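PDB 5IMY: vaginolysin from Gardnerella vaginalis, which probably binds cholesterol in host membranes and lyses cells as a pore-forming toxin of the cholesterol-dependent cytolysin family. Local coordinates for residues 389-401 and 433-447. Sequence-based numbering, arbitrary orientation.
Sequences AYVARYYIYWDEY and FKGNVRNLRIKLVEK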
loop_
_atom_site.group_PDB
_atom_site.type_symbol
_atom_site.label_atom_id
_atom_site.label_comp_id
_atom_site.label_asym_id
_atom_site.label_seq_id
_atom_site.Cartn_x
_atom_site.Cartn_y
_atom_site.Cartn_z
ATOM N N ALA A 389 15.742 -38.969 21.202
ATOM C CA ALA A 389 15.695 -39.382 22.599
ATOM C C ALA A 389 16.026 -38.213 23.518
ATOM O O ALA A 389 17.061 -38.218 24.193
ATOM C CB ALA A 389 16.663 -40.542 22.847
ATOM N N TYR A 390 15.152 -37.211 23.552
ATOM C CA TYR A 390 15.348 -36.028 24.378
ATOM C C TYR A 390 14.150 -35.110 24.188
ATOM O O TYR A 390 13.402 -35.232 23.215
ATOM C CB TYR A 390 16.642 -35.286 24.027
ATOM C CG TYR A 390 16.830 -35.036 22.546
ATOM C CD1 TYR A 390 16.076 -34.079 21.880
ATOM C CD2 TYR A 390 17.771 -35.752 21.817
ATOM C CE1 TYR A 390 16.246 -33.846 20.529
ATOM C CE2 TYR A 390 17.950 -35.526 20.466
ATOM C CZ TYR A 390 17.185 -34.573 19.826
ATOM O OH TYR A 390 17.359 -34.343 18.479
ATOM N N VAL A 391 13.985 -34.187 25.126
ATOM C CA VAL A 391 12.938 -33.178 25.029
ATOM C C VAL A 391 13.416 -32.057 24.120
ATOM O O VAL A 391 14.596 -31.688 24.125
ATOM C CB VAL A 391 12.565 -32.646 26.423
ATOM C CG1 VAL A 391 11.400 -31.669 26.326
ATOM C CG2 VAL A 391 12.223 -33.795 27.357
ATOM N N ALA A 392 12.496 -31.515 23.327
ATOM C CA ALA A 392 12.801 -30.427 22.414
ATOM C C ALA A 392 11.736 -29.348 22.528
ATOM O O ALA A 392 10.609 -29.596 22.964
ATOM C CB ALA A 392 12.892 -30.915 20.964
ATOM N N ARG A 393 12.118 -28.137 22.132
ATOM C CA ARG A 393 11.207 -27.009 22.026
ATOM C C ARG A 393 11.392 -26.374 20.655
ATOM O O ARG A 393 12.303 -26.725 19.907
ATOM C CB ARG A 393 11.451 -25.983 23.140
ATOM C CG ARG A 393 11.069 -26.485 24.521
ATOM C CD ARG A 393 11.083 -25.370 25.549
ATOM N NE ARG A 393 12.437 -25.016 25.966
ATOM C CZ ARG A 393 12.717 -24.089 26.877
ATOM N NH1 ARG A 393 11.737 -23.415 27.467
ATOM N NH2 ARG A 393 13.979 -23.834 27.196
ATOM N N TYR A 394 10.507 -25.451 20.308
ATOM C CA TYR A 394 10.625 -24.722 19.056
ATOM C C TYR A 394 10.478 -23.233 19.319
ATOM O O TYR A 394 9.730 -22.810 20.203
ATOM C CB TYR A 394 9.580 -25.186 18.025
ATOM C CG TYR A 394 9.857 -26.554 17.432
ATOM C CD1 TYR A 394 10.803 -26.719 16.426
ATOM C CD2 TYR A 394 9.167 -27.677 17.869
ATOM C CE1 TYR A 394 11.054 -27.965 15.876
ATOM C CE2 TYR A 394 9.415 -28.926 17.327
ATOM C CZ TYR A 394 10.360 -29.064 16.333
ATOM O OH TYR A 394 10.608 -30.306 15.791
ATOM N N TYR A 395 11.221 -22.439 18.554
ATOM C CA TYR A 395 11.122 -20.980 18.594
ATOM C C TYR A 395 11.083 -20.489 17.152
ATOM O O TYR A 395 12.113 -20.451 16.471
ATOM C CB TYR A 395 12.280 -20.364 19.371
ATOM C CG TYR A 395 12.284 -20.740 20.835
ATOM C CD1 TYR A 395 11.513 -20.038 21.752
ATOM C CD2 TYR A 395 13.050 -21.800 21.297
ATOM C CE1 TYR A 395 11.511 -20.378 23.091
ATOM C CE2 TYR A 395 13.055 -22.147 22.633
ATOM C CZ TYR A 395 12.283 -21.434 23.525
ATOM O OH TYR A 395 12.284 -21.777 24.857
ATOM N N ILE A 396 9.891 -20.122 16.689
ATOM C CA ILE A 396 9.661 -19.756 15.298
ATOM C C ILE A 396 9.010 -18.380 15.271
ATOM O O ILE A 396 7.969 -18.168 15.905
ATOM C CB ILE A 396 8.782 -20.794 14.576
ATOM C CG1 ILE A 396 9.522 -22.135 14.504
ATOM C CG2 ILE A 396 8.397 -20.314 13.174
ATOM C CD1 ILE A 396 8.684 -23.288 13.992
ATOM N N TYR A 397 9.621 -17.449 14.538
ATOM C CA TYR A 397 9.098 -16.101 14.380
ATOM C C TYR A 397 9.121 -15.721 12.905
ATOM O O TYR A 397 9.859 -16.296 12.102
ATOM C CB TYR A 397 9.911 -15.075 15.181
ATOM C CG TYR A 397 10.247 -15.501 16.594
ATOM C CD1 TYR A 397 9.497 -15.051 17.672
ATOM C CD2 TYR A 397 11.319 -16.344 16.846
ATOM C CE1 TYR A 397 9.804 -15.434 18.963
ATOM C CE2 TYR A 397 11.633 -16.733 18.132
ATOM C CZ TYR A 397 10.874 -16.276 19.185
ATOM O OH TYR A 397 11.188 -16.664 20.465
ATOM N N TRP A 398 8.300 -14.733 12.559
ATOM C CA TRP A 398 8.281 -14.190 11.208
ATOM C C TRP A 398 7.646 -12.807 11.258
ATOM O O TRP A 398 7.010 -12.428 12.243
ATOM C CB TRP A 398 7.529 -15.112 10.242
ATOM C CG TRP A 398 6.064 -15.226 10.523
ATOM C CD1 TRP A 398 5.068 -14.464 9.989
ATOM C CD2 TRP A 398 5.426 -16.162 11.401
ATOM N NE1 TRP A 398 3.850 -14.866 10.478
ATOM C CE2 TRP A 398 4.041 -15.906 11.347
ATOM C CE3 TRP A 398 5.891 -17.189 12.228
ATOM C CZ2 TRP A 398 3.117 -16.638 12.088
ATOM C CZ3 TRP A 398 4.971 -17.916 12.964
ATOM C CH2 TRP A 398 3.600 -17.637 12.888
ATOM N N ASP A 399 7.828 -12.059 10.173
ATOM C CA ASP A 399 7.380 -10.677 10.085
ATOM C C ASP A 399 6.227 -10.556 9.099
ATOM O O ASP A 399 6.209 -11.229 8.062
ATOM C CB ASP A 399 8.529 -9.761 9.654
ATOM C CG ASP A 399 9.621 -9.667 10.701
ATOM O OD1 ASP A 399 9.291 -9.618 11.904
ATOM O OD2 ASP A 399 10.811 -9.648 10.321
ATOM N N GLU A 400 5.268 -9.696 9.429
ATOM C CA GLU A 400 4.127 -9.399 8.566
ATOM C C GLU A 400 4.190 -7.920 8.202
ATOM O O GLU A 400 3.877 -7.054 9.026
ATOM C CB GLU A 400 2.812 -9.753 9.259
ATOM C CG GLU A 400 2.356 -11.182 9.005
ATOM C CD GLU A 400 1.345 -11.670 10.024
ATOM O OE1 GLU A 400 0.718 -10.826 10.698
ATOM O OE2 GLU A 400 1.180 -12.902 10.152
ATOM N N TYR A 401 4.604 -7.631 6.971
ATOM C CA TYR A 401 4.637 -6.260 6.495
ATOM C C TYR A 401 3.252 -5.826 6.033
ATOM O O TYR A 401 2.394 -6.642 5.683
ATOM C CB TYR A 401 5.633 -6.099 5.345
ATOM C CG TYR A 401 7.090 -6.186 5.746
ATOM C CD1 TYR A 401 7.463 -6.494 7.048
ATOM C CD2 TYR A 401 8.096 -5.946 4.818
ATOM C CE1 TYR A 401 8.794 -6.570 7.410
ATOM C CE2 TYR A 401 9.429 -6.021 5.171
ATOM C CZ TYR A 401 9.773 -6.332 6.469
ATOM O OH TYR A 401 11.099 -6.406 6.827
ATOM N N PHE A 433 1.590 -21.013 6.375
ATOM C CA PHE A 433 2.064 -19.637 6.350
ATOM C C PHE A 433 1.478 -18.916 5.149
ATOM O O PHE A 433 1.529 -19.430 4.027
ATOM C CB PHE A 433 3.594 -19.577 6.288
ATOM C CG PHE A 433 4.266 -19.969 7.566
ATOM C CD1 PHE A 433 4.225 -19.131 8.666
ATOM C CD2 PHE A 433 4.944 -21.170 7.669
ATOM C CE1 PHE A 433 4.843 -19.485 9.846
ATOM C CE2 PHE A 433 5.567 -21.530 8.849
ATOM C CZ PHE A 433 5.516 -20.686 9.939
ATOM N N LYS A 434 0.925 -17.730 5.388
ATOM C CA LYS A 434 0.581 -16.841 4.288
ATOM C C LYS A 434 1.816 -16.593 3.432
ATOM O O LYS A 434 2.932 -16.474 3.945
ATOM C CB LYS A 434 0.033 -15.519 4.825
ATOM C CG LYS A 434 -1.284 -15.649 5.573
ATOM C CD LYS A 434 -1.400 -14.607 6.674
ATOM C CE LYS A 434 -2.669 -14.800 7.487
ATOM N NZ LYS A 434 -2.477 -14.435 8.919
ATOM N N GLY A 435 1.615 -16.522 2.118
ATOM C CA GLY A 435 2.732 -16.338 1.208
ATOM C C GLY A 435 3.448 -15.010 1.358
ATOM O O GLY A 435 4.524 -14.838 0.771
ATOM N N ASN A 436 2.893 -14.075 2.131
ATOM C CA ASN A 436 3.474 -12.747 2.277
ATOM C C ASN A 436 4.335 -12.591 3.523
ATOM O O ASN A 436 4.959 -11.538 3.692
ATOM C CB ASN A 436 2.366 -11.683 2.291
ATOM C CG ASN A 436 1.281 -11.977 3.310
ATOM O OD1 ASN A 436 1.516 -12.663 4.306
ATOM N ND2 ASN A 436 0.084 -11.459 3.063
ATOM N N VAL A 437 4.394 -13.599 4.399
ATOM C CA VAL A 437 5.237 -13.483 5.580
ATOM C C VAL A 437 6.695 -13.395 5.142
ATOM O O VAL A 437 7.094 -13.944 4.107
ATOM C CB VAL A 437 5.028 -14.655 6.557
ATOM C CG1 VAL A 437 3.549 -14.856 6.863
ATOM C CG2 VAL A 437 5.633 -15.929 6.014
ATOM N N ARG A 438 7.501 -12.705 5.944
ATOM C CA ARG A 438 8.901 -12.475 5.625
ATOM C C ARG A 438 9.770 -12.844 6.820
ATOM O O ARG A 438 9.301 -12.923 7.958
ATOM C CB ARG A 438 9.156 -11.010 5.236
ATOM C CG ARG A 438 8.352 -10.524 4.035
ATOM C CD ARG A 438 8.692 -9.077 3.716
ATOM N NE ARG A 438 7.807 -8.492 2.707
ATOM C CZ ARG A 438 8.093 -8.376 1.411
ATOM N NH1 ARG A 438 9.254 -8.802 0.929
ATOM N NH2 ARG A 438 7.210 -7.826 0.587
ATOM N N ASN A 439 11.050 -13.077 6.538
ATOM C CA ASN A 439 12.061 -13.279 7.571
ATOM C C ASN A 439 11.648 -14.378 8.550
ATOM O O ASN A 439 11.598 -14.181 9.767
ATOM C CB ASN A 439 12.337 -11.964 8.302
ATOM C CG ASN A 439 12.627 -10.824 7.347
ATOM O OD1 ASN A 439 13.531 -10.911 6.516
ATOM N ND2 ASN A 439 11.846 -9.753 7.446
ATOM N N LEU A 440 11.350 -15.553 8.003
ATOM C CA LEU A 440 11.009 -16.702 8.829
ATOM C C LEU A 440 12.211 -17.131 9.665
ATOM O O LEU A 440 13.346 -17.158 9.182
ATOM C CB LEU A 440 10.532 -17.859 7.948
ATOM C CG LEU A 440 9.929 -19.078 8.651
ATOM C CD1 LEU A 440 8.560 -18.760 9.237
ATOM C CD2 LEU A 440 9.834 -20.248 7.684
ATOM N N ARG A 441 11.954 -17.465 10.929
ATOM C CA ARG A 441 12.990 -17.855 11.878
ATOM C C ARG A 441 12.619 -19.191 12.504
ATOM O O ARG A 441 11.438 -19.464 12.734
ATOM C CB ARG A 441 13.157 -16.795 12.969
ATOM C CG ARG A 441 14.551 -16.211 13.064
ATOM C CD ARG A 441 14.573 -14.983 13.961
ATOM N NE ARG A 441 15.399 -13.921 13.392
ATOM C CZ ARG A 441 16.707 -13.793 13.592
ATOM N NH1 ARG A 441 17.362 -14.658 14.355
ATOM N NH2 ARG A 441 17.364 -12.790 13.025
ATOM N N ILE A 442 13.622 -20.027 12.770
ATOM C CA ILE A 442 13.390 -21.351 13.350
ATOM C C ILE A 442 14.570 -21.718 14.242
ATOM O O ILE A 442 15.728 -21.642 13.819
ATOM C CB ILE A 442 13.181 -22.431 12.267
ATOM C CG1 ILE A 442 12.003 -22.069 11.354
ATOM C CG2 ILE A 442 12.934 -23.790 12.919
ATOM C CD1 ILE A 442 11.821 -22.996 10.170
ATOM N N LYS A 443 14.270 -22.127 15.476
ATOM C CA LYS A 443 15.268 -22.609 16.425
ATOM C C LYS A 443 14.671 -23.781 17.195
ATOM O O LYS A 443 13.478 -23.771 17.511
ATOM C CB LYS A 443 15.701 -21.491 17.389
ATOM C CG LYS A 443 16.998 -21.765 18.140
ATOM C CD LYS A 443 17.465 -20.538 18.919
ATOM C CE LYS A 443 17.001 -20.575 20.369
ATOM N NZ LYS A 443 17.140 -19.251 21.042
ATOM N N LEU A 444 15.498 -24.788 17.497
ATOM C CA LEU A 444 15.009 -26.044 18.064
ATOM C C LEU A 444 15.422 -26.246 19.519
ATOM O O LEU A 444 14.553 -26.335 20.385
ATOM C CB LEU A 444 15.490 -27.223 17.202
ATOM C CG LEU A 444 15.152 -28.638 17.681
ATOM C CD1 LEU A 444 13.715 -28.747 18.121
ATOM C CD2 LEU A 444 15.423 -29.650 16.584
ATOM N N VAL A 445 16.720 -26.346 19.807
ATOM C CA VAL A 445 17.255 -26.575 21.153
ATOM C C VAL A 445 16.666 -27.830 21.799
ATOM O O VAL A 445 15.497 -28.170 21.585
ATOM C CB VAL A 445 17.063 -25.338 22.065
ATOM C CG1 VAL A 445 17.371 -24.048 21.307
ATOM C CG2 VAL A 445 15.673 -25.266 22.728
ATOM N N GLU A 446 17.477 -28.522 22.605
ATOM C CA GLU A 446 17.085 -29.773 23.242
ATOM C C GLU A 446 17.533 -29.772 24.697
ATOM O O GLU A 446 18.557 -29.179 25.045
ATOM C CB GLU A 446 17.695 -30.986 22.527
ATOM C CG GLU A 446 19.225 -31.011 22.533
ATOM C CD GLU A 446 19.794 -32.381 22.847
ATOM O OE1 GLU A 446 19.130 -33.162 23.564
ATOM O OE2 GLU A 446 20.913 -32.677 22.379
ATOM N N LYS A 447 16.761 -30.453 25.546
ATOM C CA LYS A 447 17.092 -30.538 26.965
ATOM C C LYS A 447 18.265 -31.490 27.162
ATOM O O LYS A 447 18.160 -32.686 26.871
ATOM C CB LYS A 447 15.883 -31.005 27.772
ATOM C CG LYS A 447 16.124 -31.029 29.286
ATOM C CD LYS A 447 15.083 -31.861 30.032
ATOM C CE LYS A 447 15.204 -33.352 29.724
ATOM N NZ LYS A 447 15.878 -34.117 30.810
#
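Antiparallel pairing of strands 395-401 and 440-443 joins the two middle strands of a four-stranded sheet in the C-terminal beta sandwich. Tyr-395 N donates a hydrogen bond to Lys-443 O (2.8 Å), and beyond the corner at Asn-439 the ladder resumes, Asp-399 and Arg-438 exchanging two nearly straight backbone hydrogen bonds. Phe-433, from the opposite sheet and buried against Leu-382, turns its edge, CE1 foremost, to the face of the six-membered ring of Trp-398, a T-shaped pair with centroids 4.8 Å apart and planes at 82°. With CG of Trp-398 between the backbone N and the carbonyl carbon (chi1 66°), the indole reaches across the contact, and its CD1 also meets Val-437 CB at 3.4 Å. Ile-396 and Ile-442 lie side by side, CG1 to CG1 4.0 Å, and Leu-444 CD1 sits over the Tyr-394 face, 3.9 Å from its centroid. On the other side, Asn-439 ND2 gives a bent hydrogen bond (142° at the hydrogen) to the anti lone pair of Asp-399 OD2 (3.1 Å). Arg-438 CD covers a Tyr-401 face, while its guanidinium forms a salt bridge with Asp-406 of the second subunit. The inner face is thus apolar, whereas the outer mixes tyrosine rings with charged groups, some meeting other chains.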